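Local atomic coordinates of conserved hypothetical protein (PDB entry 2FB6), a protein that is of unknown function but folds as a compact single-chain alpha/beta protein whose helices surround a five-stranded parallel sheet. Residues N43-G48 against T73-Q78; C77-E82 against V97-I102; D8-L13 against G37-I42; E63-L68 against T91-T96; S50-A55 against E82-A87. One frame throughout, in Å; residues are numbered along the deposited sequence.

Contact 1 of 5, residues N43-G48 against T73-Q78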
# COMPACT_ATOMS: atom_id res chain seq x y z
N ASN A 43 0.07 0.33 6.60
CA ASN A 43 -0.78 -0.27 5.58
C ASN A 43 -0.73 0.58 4.31
O ASN A 43 -0.89 1.80 4.38
CB ASN A 43 -2.23 -0.34 6.07
CG ASN A 43 -3.17 -0.95 5.04
OD1 ASN A 43 -4.15 -0.33 4.62
ND2 ASN A 43 -2.87 -2.18 4.62
N ILE A 44 -0.53 -0.07 3.16
CA ILE A 44 -0.48 0.64 1.89
C ILE A 44 -1.63 0.15 1.03
O ILE A 44 -1.83 -1.05 0.89
CB ILE A 44 0.87 0.42 1.16
CG1 ILE A 44 2.04 0.93 2.04
CG2 ILE A 44 0.83 1.12 -0.23
CD1 ILE A 44 3.40 0.73 1.46
N ILE A 45 -2.40 1.10 0.49
CA ILE A 45 -3.54 0.79 -0.38
C ILE A 45 -3.14 1.14 -1.81
O ILE A 45 -2.84 2.29 -2.11
CB ILE A 45 -4.78 1.63 0.00
CG1 ILE A 45 -5.14 1.46 1.49
CG2 ILE A 45 -5.94 1.27 -0.93
CD1 ILE A 45 -6.10 2.55 1.97
N LEU A 46 -3.14 0.13 -2.68
CA LEU A 46 -2.88 0.33 -4.10
C LEU A 46 -4.19 0.57 -4.83
O LEU A 46 -5.03 -0.33 -4.91
CB LEU A 46 -2.21 -0.91 -4.69
CG LEU A 46 -0.73 -1.09 -4.37
CD1 LEU A 46 -0.26 -2.44 -4.85
CD2 LEU A 46 0.05 0.01 -5.05
N TRP A 47 -4.38 1.77 -5.38
CA TRP A 47 -5.67 2.09 -5.98
C TRP A 47 -5.45 3.22 -6.96
O TRP A 47 -5.06 4.31 -6.56
CB TRP A 47 -6.63 2.53 -4.87
CG TRP A 47 -8.08 2.60 -5.25
CD1 TRP A 47 -8.61 2.65 -6.51
CD2 TRP A 47 -9.18 2.67 -4.35
NE1 TRP A 47 -9.98 2.73 -6.44
CE2 TRP A 47 -10.35 2.73 -5.12
CE3 TRP A 47 -9.29 2.65 -2.95
CZ2 TRP A 47 -11.63 2.81 -4.54
CZ3 TRP A 47 -10.56 2.72 -2.38
CH2 TRP A 47 -11.70 2.79 -3.17
N GLY A 48 -5.74 2.97 -8.24
CA GLY A 48 -5.53 3.98 -9.29
C GLY A 48 -4.40 3.60 -10.23
O GLY A 48 -4.17 2.42 -10.45
N THR A 73 1.79 -4.07 5.45
CA THR A 73 0.69 -4.75 4.76
C THR A 73 0.36 -3.97 3.49
O THR A 73 0.45 -2.75 3.47
CB THR A 73 -0.57 -4.92 5.67
OG1 THR A 73 -1.00 -3.64 6.14
CG2 THR A 73 -0.24 -5.77 6.88
N ILE A 74 -0.02 -4.67 2.43
CA ILE A 74 -0.36 -4.03 1.15
C ILE A 74 -1.62 -4.68 0.60
O ILE A 74 -1.69 -5.89 0.53
CB ILE A 74 0.77 -4.13 0.10
CG1 ILE A 74 2.10 -3.66 0.71
CG2 ILE A 74 0.39 -3.27 -1.13
CD1 ILE A 74 3.28 -3.74 -0.24
N GLU A 75 -2.62 -3.85 0.27
CA GLU A 75 -3.88 -4.33 -0.27
C GLU A 75 -4.20 -3.52 -1.51
O GLU A 75 -3.80 -2.35 -1.60
CB GLU A 75 -5.00 -4.22 0.77
CG GLU A 75 -5.14 -2.83 1.41
CD GLU A 75 -6.19 -2.76 2.52
OE1 GLU A 75 -6.88 -3.77 2.75
OE2 GLU A 75 -6.32 -1.68 3.14
N ALA A 76 -4.84 -4.15 -2.48
CA ALA A 76 -5.12 -3.49 -3.75
C ALA A 76 -6.61 -3.55 -4.03
O ALA A 76 -7.26 -4.56 -3.73
CB ALA A 76 -4.35 -4.15 -4.90
N CYS A 77 -7.11 -2.48 -4.63
CA CYS A 77 -8.49 -2.38 -5.05
C CYS A 77 -8.83 -3.50 -6.03
O CYS A 77 -8.25 -3.58 -7.10
CB CYS A 77 -8.75 -1.00 -5.66
SG CYS A 77 -10.35 -0.80 -6.48
N GLN A 78 -9.76 -4.38 -5.65
CA GLN A 78 -10.15 -5.49 -6.51
C GLN A 78 -10.83 -5.03 -7.79
O GLN A 78 -10.65 -5.67 -8.84
CB GLN A 78 -11.03 -6.49 -5.74
CG GLN A 78 -11.46 -7.69 -6.57
CD GLN A 78 -11.99 -8.83 -5.71
OE1 GLN A 78 -11.71 -8.91 -4.51
NE2 GLN A 78 -12.78 -9.71 -6.32

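Contact 2 of 5, residues C77-E82 against V97-I102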
# COMPACT_ATOMS: atom_id res chain seq x y z
N CYS A 77 -7.11 -2.48 -4.63
CA CYS A 77 -8.49 -2.38 -5.05
C CYS A 77 -8.83 -3.50 -6.03
O CYS A 77 -8.25 -3.58 -7.10
CB CYS A 77 -8.75 -1.00 -5.66
SG CYS A 77 -10.35 -0.80 -6.48
N GLN A 78 -9.76 -4.38 -5.65
CA GLN A 78 -10.15 -5.49 -6.51
C GLN A 78 -10.83 -5.03 -7.79
O GLN A 78 -10.65 -5.67 -8.84
CB GLN A 78 -11.03 -6.49 -5.74
CG GLN A 78 -11.46 -7.69 -6.57
CD GLN A 78 -11.99 -8.83 -5.71
OE1 GLN A 78 -11.71 -8.91 -4.51
NE2 GLN A 78 -12.78 -9.71 -6.32
N ASP A 79 -11.61 -3.95 -7.72
CA ASP A 79 -12.20 -3.40 -8.94
C ASP A 79 -11.10 -2.98 -9.92
O ASP A 79 -11.16 -3.31 -11.11
CB ASP A 79 -13.08 -2.20 -8.62
CG ASP A 79 -14.40 -2.60 -8.01
OD1 ASP A 79 -15.28 -3.09 -8.76
OD2 ASP A 79 -14.59 -2.41 -6.77
N CYS A 80 -10.10 -2.25 -9.42
CA CYS A 80 -8.97 -1.88 -10.29
C CYS A 80 -8.25 -3.08 -10.87
O CYS A 80 -7.96 -3.12 -12.06
CB CYS A 80 -7.93 -1.05 -9.53
SG CYS A 80 -8.41 0.64 -9.35
N CYS A 81 -7.93 -4.06 -10.01
CA CYS A 81 -7.26 -5.26 -10.48
C CYS A 81 -8.06 -5.97 -11.56
O CYS A 81 -7.50 -6.44 -12.57
CB CYS A 81 -6.99 -6.22 -9.32
SG CYS A 81 -5.77 -5.54 -8.15
N GLU A 82 -9.38 -6.03 -11.37
CA GLU A 82 -10.22 -6.71 -12.35
C GLU A 82 -10.37 -5.87 -13.62
O GLU A 82 -10.33 -6.41 -14.72
CB GLU A 82 -11.58 -7.08 -11.74
CG GLU A 82 -11.42 -8.17 -10.69
CD GLU A 82 -12.72 -8.62 -10.09
OE1 GLU A 82 -13.77 -8.06 -10.46
OE2 GLU A 82 -12.71 -9.53 -9.23
N VAL A 97 -5.90 -8.68 -2.38
CA VAL A 97 -6.82 -8.06 -3.31
C VAL A 97 -8.22 -8.18 -2.74
O VAL A 97 -8.68 -9.29 -2.45
CB VAL A 97 -6.73 -8.73 -4.70
CG1 VAL A 97 -7.80 -8.22 -5.65
CG2 VAL A 97 -5.35 -8.52 -5.31
N ARG A 98 -8.88 -7.04 -2.53
CA ARG A 98 -10.24 -7.05 -2.01
C ARG A 98 -10.98 -5.79 -2.41
O ARG A 98 -10.37 -4.80 -2.84
CB ARG A 98 -10.23 -7.22 -0.49
CG ARG A 98 -9.71 -6.05 0.28
CD ARG A 98 -10.04 -6.30 1.75
NE ARG A 98 -9.38 -5.34 2.59
CZ ARG A 98 -9.70 -5.11 3.86
NH1 ARG A 98 -10.72 -5.74 4.45
NH2 ARG A 98 -9.03 -4.20 4.54
N TYR A 99 -12.30 -5.82 -2.29
CA TYR A 99 -13.09 -4.62 -2.59
C TYR A 99 -12.80 -3.56 -1.53
O TYR A 99 -12.91 -3.84 -0.34
CB TYR A 99 -14.58 -4.98 -2.71
CG TYR A 99 -14.84 -5.84 -3.93
CD1 TYR A 99 -14.50 -5.40 -5.20
CD2 TYR A 99 -15.41 -7.11 -3.80
CE1 TYR A 99 -14.71 -6.20 -6.34
CE2 TYR A 99 -15.65 -7.91 -4.94
CZ TYR A 99 -15.29 -7.44 -6.19
OH TYR A 99 -15.48 -8.19 -7.33
N MSE A 100 -12.38 -2.38 -1.98
CA MSE A 100 -11.74 -1.41 -1.08
C MSE A 100 -12.63 -0.28 -0.59
O MSE A 100 -12.18 0.55 0.21
CB MSE A 100 -10.49 -0.81 -1.76
CG MSE A 100 -9.25 -1.66 -1.64
SE MSE A 100 -8.74 -1.95 0.22
CE MSE A 100 -8.68 -0.17 0.92
N GLY A 101 -13.88 -0.23 -1.04
CA GLY A 101 -14.76 0.88 -0.67
C GLY A 101 -15.05 0.97 0.81
O GLY A 101 -14.91 2.04 1.44
N ILE A 102 -15.43 -0.17 1.39
CA ILE A 102 -15.72 -0.20 2.83
C ILE A 102 -14.45 0.03 3.65
O ILE A 102 -14.46 0.87 4.54
CB ILE A 102 -16.45 -1.52 3.23
CG1 ILE A 102 -17.84 -1.56 2.61
CG2 ILE A 102 -16.51 -1.68 4.77
CD1 ILE A 102 -18.70 -0.39 2.98
O HOH W 1 -12.40 -2.45 -4.97

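Contact 3 of 5, residues D8-L13 against G37-I42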
# COMPACT_ATOMS: atom_id res chain seq x y z
N ASP A 8 -0.22 4.65 16.46
CA ASP A 8 0.80 3.69 16.02
C ASP A 8 0.68 3.15 14.59
O ASP A 8 1.48 2.31 14.19
CB ASP A 8 0.86 2.51 17.00
CG ASP A 8 1.50 2.89 18.32
OD1 ASP A 8 2.53 3.60 18.32
OD2 ASP A 8 0.95 2.49 19.36
N LYS A 9 -0.32 3.62 13.85
CA LYS A 9 -0.56 3.16 12.47
C LYS A 9 -0.50 4.29 11.46
O LYS A 9 -1.11 5.35 11.65
CB LYS A 9 -1.93 2.45 12.34
CG LYS A 9 -2.19 1.86 10.94
CD LYS A 9 -3.56 1.22 10.83
CE LYS A 9 -3.77 0.58 9.48
NZ LYS A 9 -5.21 0.20 9.32
N LEU A 10 0.21 4.03 10.37
CA LEU A 10 0.18 4.93 9.21
C LEU A 10 -0.44 4.20 8.02
O LEU A 10 -0.09 3.06 7.75
CB LEU A 10 1.60 5.35 8.82
CG LEU A 10 1.73 6.26 7.58
CD1 LEU A 10 1.00 7.59 7.78
CD2 LEU A 10 3.20 6.44 7.23
N THR A 11 -1.33 4.88 7.31
CA THR A 11 -1.88 4.37 6.05
C THR A 11 -1.41 5.25 4.91
O THR A 11 -1.38 6.48 5.01
CB THR A 11 -3.40 4.32 6.13
OG1 THR A 11 -3.73 3.30 7.08
CG2 THR A 11 -4.02 3.95 4.78
N ILE A 12 -0.98 4.61 3.82
CA ILE A 12 -0.64 5.35 2.63
C ILE A 12 -1.61 4.93 1.54
O ILE A 12 -1.69 3.74 1.22
CB ILE A 12 0.81 5.08 2.18
CG1 ILE A 12 1.79 5.54 3.28
CG2 ILE A 12 1.11 5.81 0.84
CD1 ILE A 12 3.23 5.06 3.07
N LEU A 13 -2.35 5.89 0.98
CA LEU A 13 -3.14 5.64 -0.21
C LEU A 13 -2.25 5.92 -1.41
O LEU A 13 -1.94 7.08 -1.72
CB LEU A 13 -4.38 6.53 -0.21
CG LEU A 13 -5.31 6.46 -1.43
CD1 LEU A 13 -5.86 5.05 -1.66
CD2 LEU A 13 -6.44 7.45 -1.26
N GLY A 37 10.89 1.22 13.51
CA GLY A 37 9.86 1.27 14.54
C GLY A 37 9.25 2.65 14.71
O GLY A 37 8.60 2.92 15.72
N TRP A 38 9.42 3.51 13.70
CA TRP A 38 8.78 4.83 13.74
C TRP A 38 7.26 4.70 13.69
O TRP A 38 6.54 5.50 14.31
CB TRP A 38 9.23 5.70 12.56
CG TRP A 38 10.70 5.98 12.53
CD1 TRP A 38 11.58 5.90 13.57
CD2 TRP A 38 11.45 6.46 11.40
NE1 TRP A 38 12.85 6.26 13.15
CE2 TRP A 38 12.79 6.61 11.82
CE3 TRP A 38 11.12 6.74 10.07
CZ2 TRP A 38 13.80 7.05 10.96
CZ3 TRP A 38 12.13 7.16 9.21
CH2 TRP A 38 13.45 7.32 9.66
N TRP A 39 6.79 3.71 12.93
CA TRP A 39 5.39 3.32 12.92
C TRP A 39 5.32 1.83 13.20
O TRP A 39 6.00 1.06 12.53
CB TRP A 39 4.76 3.60 11.56
CG TRP A 39 4.63 5.05 11.28
CD1 TRP A 39 5.41 5.81 10.45
CD2 TRP A 39 3.66 5.93 11.84
NE1 TRP A 39 4.98 7.11 10.47
CE2 TRP A 39 3.91 7.21 11.32
CE3 TRP A 39 2.60 5.76 12.75
CZ2 TRP A 39 3.15 8.32 11.67
CZ3 TRP A 39 1.83 6.86 13.09
CH2 TRP A 39 2.11 8.13 12.54
N LYS A 40 4.52 1.42 14.18
CA LYS A 40 4.40 -0.01 14.47
C LYS A 40 3.63 -0.74 13.37
O LYS A 40 3.90 -1.91 13.10
CB LYS A 40 3.75 -0.23 15.84
CG LYS A 40 4.60 0.30 16.97
CD LYS A 40 3.96 0.01 18.34
CE LYS A 40 4.76 0.67 19.47
NZ LYS A 40 6.14 0.13 19.51
N HIS A 41 2.70 -0.04 12.74
CA HIS A 41 1.85 -0.63 11.69
C HIS A 41 1.84 0.30 10.51
O HIS A 41 1.64 1.48 10.68
CB HIS A 41 0.41 -0.80 12.21
CG HIS A 41 0.35 -1.58 13.48
ND1 HIS A 41 0.21 -0.98 14.71
CD2 HIS A 41 0.46 -2.90 13.72
CE1 HIS A 41 0.23 -1.90 15.66
NE2 HIS A 41 0.37 -3.08 15.08
N ILE A 42 2.05 -0.26 9.31
CA ILE A 42 1.94 0.53 8.08
C ILE A 42 1.15 -0.28 7.08
O ILE A 42 1.47 -1.44 6.79
CB ILE A 42 3.31 0.87 7.46
CG1 ILE A 42 4.21 1.61 8.48
CG2 ILE A 42 3.11 1.68 6.17
CD1 ILE A 42 5.57 1.99 7.95
O HOH W 2 4.26 3.70 16.14

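Contact 4 of 5, residues E63-L68 against T91-T96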
# COMPACT_ATOMS: atom_id res chain seq x y z
N GLU A 63 10.54 -3.72 -4.87
CA GLU A 63 10.22 -2.92 -3.67
C GLU A 63 9.02 -3.49 -2.92
O GLU A 63 9.03 -3.53 -1.69
CB GLU A 63 9.89 -1.47 -4.02
CG GLU A 63 11.05 -0.61 -4.43
CD GLU A 63 12.14 -0.52 -3.38
OE1 GLU A 63 11.85 -0.35 -2.17
OE2 GLU A 63 13.32 -0.58 -3.78
N ILE A 64 7.99 -3.91 -3.65
CA ILE A 64 6.80 -4.50 -3.04
C ILE A 64 7.19 -5.68 -2.16
O ILE A 64 6.73 -5.80 -1.02
CB ILE A 64 5.80 -4.99 -4.12
CG1 ILE A 64 5.17 -3.80 -4.88
CG2 ILE A 64 4.72 -5.94 -3.54
CD1 ILE A 64 4.24 -2.92 -4.04
N LEU A 65 8.05 -6.55 -2.70
CA LEU A 65 8.48 -7.74 -1.97
C LEU A 65 9.26 -7.39 -0.71
O LEU A 65 9.04 -8.00 0.35
CB LEU A 65 9.26 -8.68 -2.89
CG LEU A 65 8.47 -9.18 -4.11
CD1 LEU A 65 9.38 -10.01 -5.01
CD2 LEU A 65 7.20 -9.95 -3.74
N GLU A 66 10.13 -6.39 -0.80
CA GLU A 66 10.89 -5.95 0.38
C GLU A 66 9.95 -5.37 1.42
O GLU A 66 10.10 -5.63 2.62
CB GLU A 66 11.99 -4.94 0.04
CG GLU A 66 12.95 -4.67 1.22
CD GLU A 66 13.98 -3.58 0.94
OE1 GLU A 66 14.11 -3.16 -0.23
OE2 GLU A 66 14.65 -3.12 1.90
N MSE A 67 8.97 -4.58 0.97
CA MSE A 67 8.03 -4.01 1.93
C MSE A 67 7.23 -5.10 2.62
O MSE A 67 7.09 -5.09 3.85
CB MSE A 67 7.12 -2.97 1.25
CG MSE A 67 7.87 -1.68 0.97
SE MSE A 67 6.73 -0.25 0.37
CE MSE A 67 6.53 -0.94 -1.12
N LEU A 68 6.74 -6.07 1.85
CA LEU A 68 5.99 -7.17 2.48
C LEU A 68 6.84 -7.96 3.47
O LEU A 68 6.34 -8.34 4.54
CB LEU A 68 5.38 -8.11 1.43
CG LEU A 68 4.21 -7.51 0.63
CD1 LEU A 68 3.88 -8.34 -0.61
CD2 LEU A 68 2.95 -7.35 1.49
N THR A 91 -2.04 -10.64 -6.74
CA THR A 91 -2.16 -11.67 -5.71
C THR A 91 -0.87 -12.48 -5.57
O THR A 91 -0.43 -12.81 -4.46
CB THR A 91 -3.36 -12.60 -6.05
OG1 THR A 91 -4.59 -11.91 -5.82
CG2 THR A 91 -3.32 -13.91 -5.27
N ASN A 92 -0.27 -12.79 -6.72
CA ASN A 92 0.98 -13.57 -6.76
C ASN A 92 2.17 -12.87 -6.11
O ASN A 92 3.14 -13.52 -5.71
CB ASN A 92 1.35 -13.98 -8.19
CG ASN A 92 0.43 -15.05 -8.76
OD1 ASN A 92 -0.35 -15.68 -8.04
ND2 ASN A 92 0.50 -15.24 -10.08
N LEU A 93 2.10 -11.53 -6.03
CA LEU A 93 3.14 -10.75 -5.35
C LEU A 93 2.98 -10.78 -3.84
O LEU A 93 3.85 -10.32 -3.10
CB LEU A 93 3.15 -9.29 -5.81
CG LEU A 93 3.54 -9.04 -7.26
CD1 LEU A 93 3.21 -7.62 -7.65
CD2 LEU A 93 5.04 -9.34 -7.47
N GLY A 94 1.85 -11.31 -3.37
CA GLY A 94 1.57 -11.36 -1.95
C GLY A 94 0.73 -10.19 -1.44
O GLY A 94 0.58 -10.01 -0.23
N ILE A 95 0.19 -9.41 -2.37
CA ILE A 95 -0.71 -8.30 -2.06
C ILE A 95 -2.13 -8.83 -1.87
O ILE A 95 -2.58 -9.71 -2.64
CB ILE A 95 -0.64 -7.24 -3.19
CG1 ILE A 95 0.75 -6.61 -3.25
CG2 ILE A 95 -1.70 -6.16 -3.01
CD1 ILE A 95 1.05 -5.91 -4.58
N THR A 96 -2.83 -8.30 -0.87
CA THR A 96 -4.23 -8.67 -0.62
C THR A 96 -5.11 -7.94 -1.62
O THR A 96 -5.09 -6.72 -1.70
CB THR A 96 -4.67 -8.30 0.82
OG1 THR A 96 -3.89 -9.06 1.74
CG2 THR A 96 -6.17 -8.61 1.03

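Contact 5 of 5, residues S50-A55 against E82-A87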
# COMPACT_ATOMS: atom_id res chain seq x y z
N SER A 50 -1.32 3.49 -9.92
CA SER A 50 -0.35 2.62 -9.26
C SER A 50 -0.55 1.12 -9.47
O SER A 50 0.41 0.36 -9.46
CB SER A 50 -0.38 2.90 -7.76
OG SER A 50 -1.68 2.66 -7.26
N VAL A 51 -1.81 0.70 -9.63
CA VAL A 51 -2.09 -0.72 -9.78
C VAL A 51 -1.47 -1.25 -11.07
O VAL A 51 -0.86 -2.33 -11.08
CB VAL A 51 -3.61 -1.00 -9.72
CG1 VAL A 51 -3.91 -2.45 -10.11
CG2 VAL A 51 -4.14 -0.74 -8.32
N LYS A 52 -1.59 -0.46 -12.14
CA LYS A 52 -0.97 -0.81 -13.42
C LYS A 52 0.55 -0.79 -13.30
O LYS A 52 1.23 -1.67 -13.85
CB LYS A 52 -1.41 0.16 -14.53
CG LYS A 52 -2.80 -0.10 -15.05
CD LYS A 52 -3.09 0.75 -16.28
CE LYS A 52 -4.56 0.73 -16.63
NZ LYS A 52 -4.89 1.69 -17.72
N LEU A 53 1.10 0.19 -12.59
CA LEU A 53 2.54 0.26 -12.40
C LEU A 53 3.09 -0.99 -11.70
O LEU A 53 4.07 -1.60 -12.15
CB LEU A 53 2.94 1.52 -11.63
CG LEU A 53 4.43 1.63 -11.30
CD1 LEU A 53 5.24 1.83 -12.59
CD2 LEU A 53 4.64 2.75 -10.28
N VAL A 54 2.48 -1.36 -10.59
CA VAL A 54 2.95 -2.52 -9.83
C VAL A 54 2.84 -3.79 -10.67
O VAL A 54 3.73 -4.64 -10.64
CB VAL A 54 2.18 -2.67 -8.50
CG1 VAL A 54 2.51 -3.97 -7.83
CG2 VAL A 54 2.54 -1.50 -7.57
N ALA A 55 1.75 -3.91 -11.45
CA ALA A 55 1.53 -5.12 -12.23
C ALA A 55 2.58 -5.30 -13.31
O ALA A 55 2.90 -6.43 -13.67
CB ALA A 55 0.15 -5.08 -12.86
N GLU A 82 -9.38 -6.03 -11.37
CA GLU A 82 -10.22 -6.71 -12.35
C GLU A 82 -10.37 -5.87 -13.62
O GLU A 82 -10.33 -6.41 -14.72
CB GLU A 82 -11.58 -7.08 -11.74
CG GLU A 82 -11.42 -8.17 -10.69
CD GLU A 82 -12.72 -8.62 -10.09
OE1 GLU A 82 -13.77 -8.06 -10.46
OE2 GLU A 82 -12.71 -9.53 -9.23
N ASN A 83 -10.51 -4.56 -13.47
CA ASN A 83 -10.63 -3.70 -14.65
C ASN A 83 -9.38 -3.63 -15.51
O ASN A 83 -9.45 -3.53 -16.74
CB ASN A 83 -11.11 -2.31 -14.27
CG ASN A 83 -12.56 -2.32 -13.85
OD1 ASN A 83 -13.34 -3.17 -14.29
ND2 ASN A 83 -12.92 -1.39 -12.98
N PHE A 84 -8.23 -3.68 -14.84
CA PHE A 84 -6.94 -3.67 -15.53
C PHE A 84 -6.48 -5.08 -15.93
O PHE A 84 -5.47 -5.22 -16.63
CB PHE A 84 -5.87 -2.98 -14.68
CG PHE A 84 -6.21 -1.55 -14.27
CD1 PHE A 84 -7.18 -0.81 -14.94
CD2 PHE A 84 -5.54 -0.95 -13.20
CE1 PHE A 84 -7.50 0.51 -14.55
CE2 PHE A 84 -5.82 0.37 -12.81
CZ PHE A 84 -6.80 1.10 -13.48
N GLY A 85 -7.18 -6.11 -15.45
CA GLY A 85 -6.86 -7.51 -15.77
C GLY A 85 -5.58 -8.06 -15.14
O GLY A 85 -4.85 -8.86 -15.76
N VAL A 86 -5.31 -7.64 -13.90
CA VAL A 86 -4.05 -7.98 -13.24
C VAL A 86 -4.20 -8.61 -11.85
O VAL A 86 -3.23 -8.72 -11.11
CB VAL A 86 -3.12 -6.74 -13.14
CG1 VAL A 86 -2.77 -6.23 -14.52
CG2 VAL A 86 -3.77 -5.62 -12.30
N ALA A 87 -5.42 -9.03 -11.49
CA ALA A 87 -5.60 -9.60 -10.16
C ALA A 87 -4.66 -10.76 -9.84
O ALA A 87 -4.14 -10.84 -8.74
CB ALA A 87 -7.06 -10.00 -9.92

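Contact 1 of 5, residues N43-G48 against T73-Q78
C77 lies over one face of the W47 indole. Its CB stands 3.7 Å from the centroid of the five-membered ring and almost directly above it, a CH-pi contact. SG, 3.8 Å from that centroid and displaced toward the rim, adds a sulfur-aromatic contact, with W47 NE1 its nearest ring atom at 3.5 Å; being anti to the backbone N (chi1 170°) takes SG over the indole. On the face of the sheet that carries I45 and E75, I45 runs alongside E75, pointing the same way, its CG1 3.7 Å from E75 OE2. This buried carboxylate is held from outside the pair: OE2 is hydrogen-bonded to Y107 OH, and OE1 makes a salt bridge with R98. The two strands pair in parallel, the bond from L46 N to E75 O measuring 2.8 Å and the one from E75 N to I44 O 3.0 Å. The beta-branched I44 and I74 suit strand positions, and A76 is small enough for its CB to sit beside that of L46. The two strands lie inside the five-stranded parallel sheet, between strands 9-14 and 96-98: I44 and I74 pack on helix 58-70, and I45 and W47 on helix 101-109.

Contact 2 of 5, residues C77-E82 against V97-I102
The side-chain amide of Q78 stacks on the ring of Y99, the two planes only 22° apart, with Q78 CD 3.6 Å above the plane of the Y99 ring and offset toward its rim. With CG anti to the backbone N (chi1 -179°), the long aliphatic part reaches the same face, where CG makes a CH-pi contact. Q78 NE2 donates 2.9 Å to E82 OE2, which helps to hold the amide in its rotation; an alanine here would probably leave E82 OE2 without this donor and strip Y99 of its stacking partner. V97 crosses Q78 at about a right angle, its CG1 3.7 Å from Q78 CB. All this surrounds the start of helix 78-84, where C77 is the N-cap: C80 N donates 3.3 Å to C77 SG. The two thiols match a thioredoxin-type CxxC pattern, though no redox role is established. The D79 carboxylate is inclined 44° to the Y99 ring, with OD2 3.4 Å from Y99 CD1. One water accepts from D79 N and M100 N and donates to D79 OD2, while Q78 N donates 2.9 Å to R98 O.

Contact 3 of 5, residues D8-L13 against G37-I42
K9 pairs with H41 and L10 with I42 in parallel register, held by H41 N to D8 O at 3.0 Å and L10 N to H41 O at 2.9 Å. The two strands belong to a beta-alpha-beta unit, strand 9-14, helix 19-36 and strand 41-46, and the contact lies where the chain returns from the helix to the sheet. W39 lays its indole against L10: L10 CB sits 3.7 Å above the ring plane, over its centre, making a CH-pi contact. The ring's edge abuts the backbone, D8 C lying in its plane 3.7 Å from W39 CE3. Tryptophan suits this place because its broad face takes a leucine while its NE1 still finds a partner, Y29 OH of helix 19-36. On the other side of the sheet K9 crosses H41 at about a right angle, its CG, anti to the backbone N (chi1 -176°), 3.9 Å from H41 CB; the ammonium goes on to a salt bridge with E112. D8 and K40 lie side by side through D8 CG and K40 CD, 3.8 Å apart, and K40 N donates 3.0 Å to a water lying close to D8 OD1.

Contact 4 of 5, residues E63-L68 against T91-T96
L68 pushes the tip of its side chain into the turn at L93 and G94: its CD1 comes to 3.2 Å from L93 O and 3.7 Å from G94 O. That methyl is anti to CA (chi2 166°), which extends the side chain from helix 58-70 toward the turn. One helical turn earlier, I64 supplies a second bump, its CG2 3.8 Å from I95 CD1 and 4.3 Å from L93 CB, thus settling between the two hydrophobic residues on either side of G94. I64 and I95 cross at about a right angle. In the conformer described, L65 CD2 also comes beside L93 O. The hollow is formed by a Schellman motif that ends helix 87-92, where G94 has positive phi and G94 N donates 2.9 Å to T91 O. Glycine suits G94 for two reasons: with this backbone a CB would collide with L93 O, and it would stand only 3.3 Å from L68 CD1. Beyond the turn the chain enters strand 96-98, so the contact presses a helix against the approach to an edge strand. I64, L68 and I95 all also rest on I74 of strand 73-77, and V54 of helix 49-56 touches I64, L93 and I95.

Contact 5 of 5, residues S50-A55 against E82-A87
The Schellman motif that closes helix 78-84 packs against helix 49-56 through F84 and V86, the residues before and after G85. F84 takes the K52 chain across one face: in the conformer described, K52 CE sits 3.4 Å above the ring plane, over its centre, in a CH-pi contact, and K52 NZ, 4.6 Å from the centroid of the F84 ring, makes a cation-pi contact. The extended lysine crosses the phenylalanine at about a right angle, its CG touching F84 CD2 at 3.4 Å, so a flexible chain gains a flat surface to lie on. V51 comes to the ring's edge, with CG1 3.8 Å from F84 CD2. An alanine in place of F84 would probably leave the K52 chain without its aromatic surface, free to turn, and open a gap beside V51. Deeper in, V51 CG1 is 3.9 Å from V86 CG2, and A55, whose small side chain lets the two segments approach, brings its CB 3.6 Å from V86 CG1. V51 also touches C80 and C81, linking the helix to the cysteine-bearing turn. With positive phi at G85, a backbone bond from V86 N to C81 O and a weak one from G85 N to E82 O, the turn has the form typical of a Schellman helix ending.

Overall arrangement
Contacts 1 and 3 share strand 41-46 and lie side by side in the sheet, their centres about 14 Å apart and joined by a probable hydrogen bond from I45 N to I12 O. Contact 2 takes over from contact 1 where strand 73-77 passes into helix 78-84: the centres are about 8 Å apart, C77 and Q78 belong to both, and W47 of contact 1 packs on C80 of contact 2. Contact 5 holds the other end of that helix, sharing E82 with contact 2. V54, from the helix of contact 5, meets I64, L93 and I95 of contact 4. No active site is established; contact 2, which holds the cysteine pair, lies across the chain's centre from contact 3, the two contact centres about 21 Å apart.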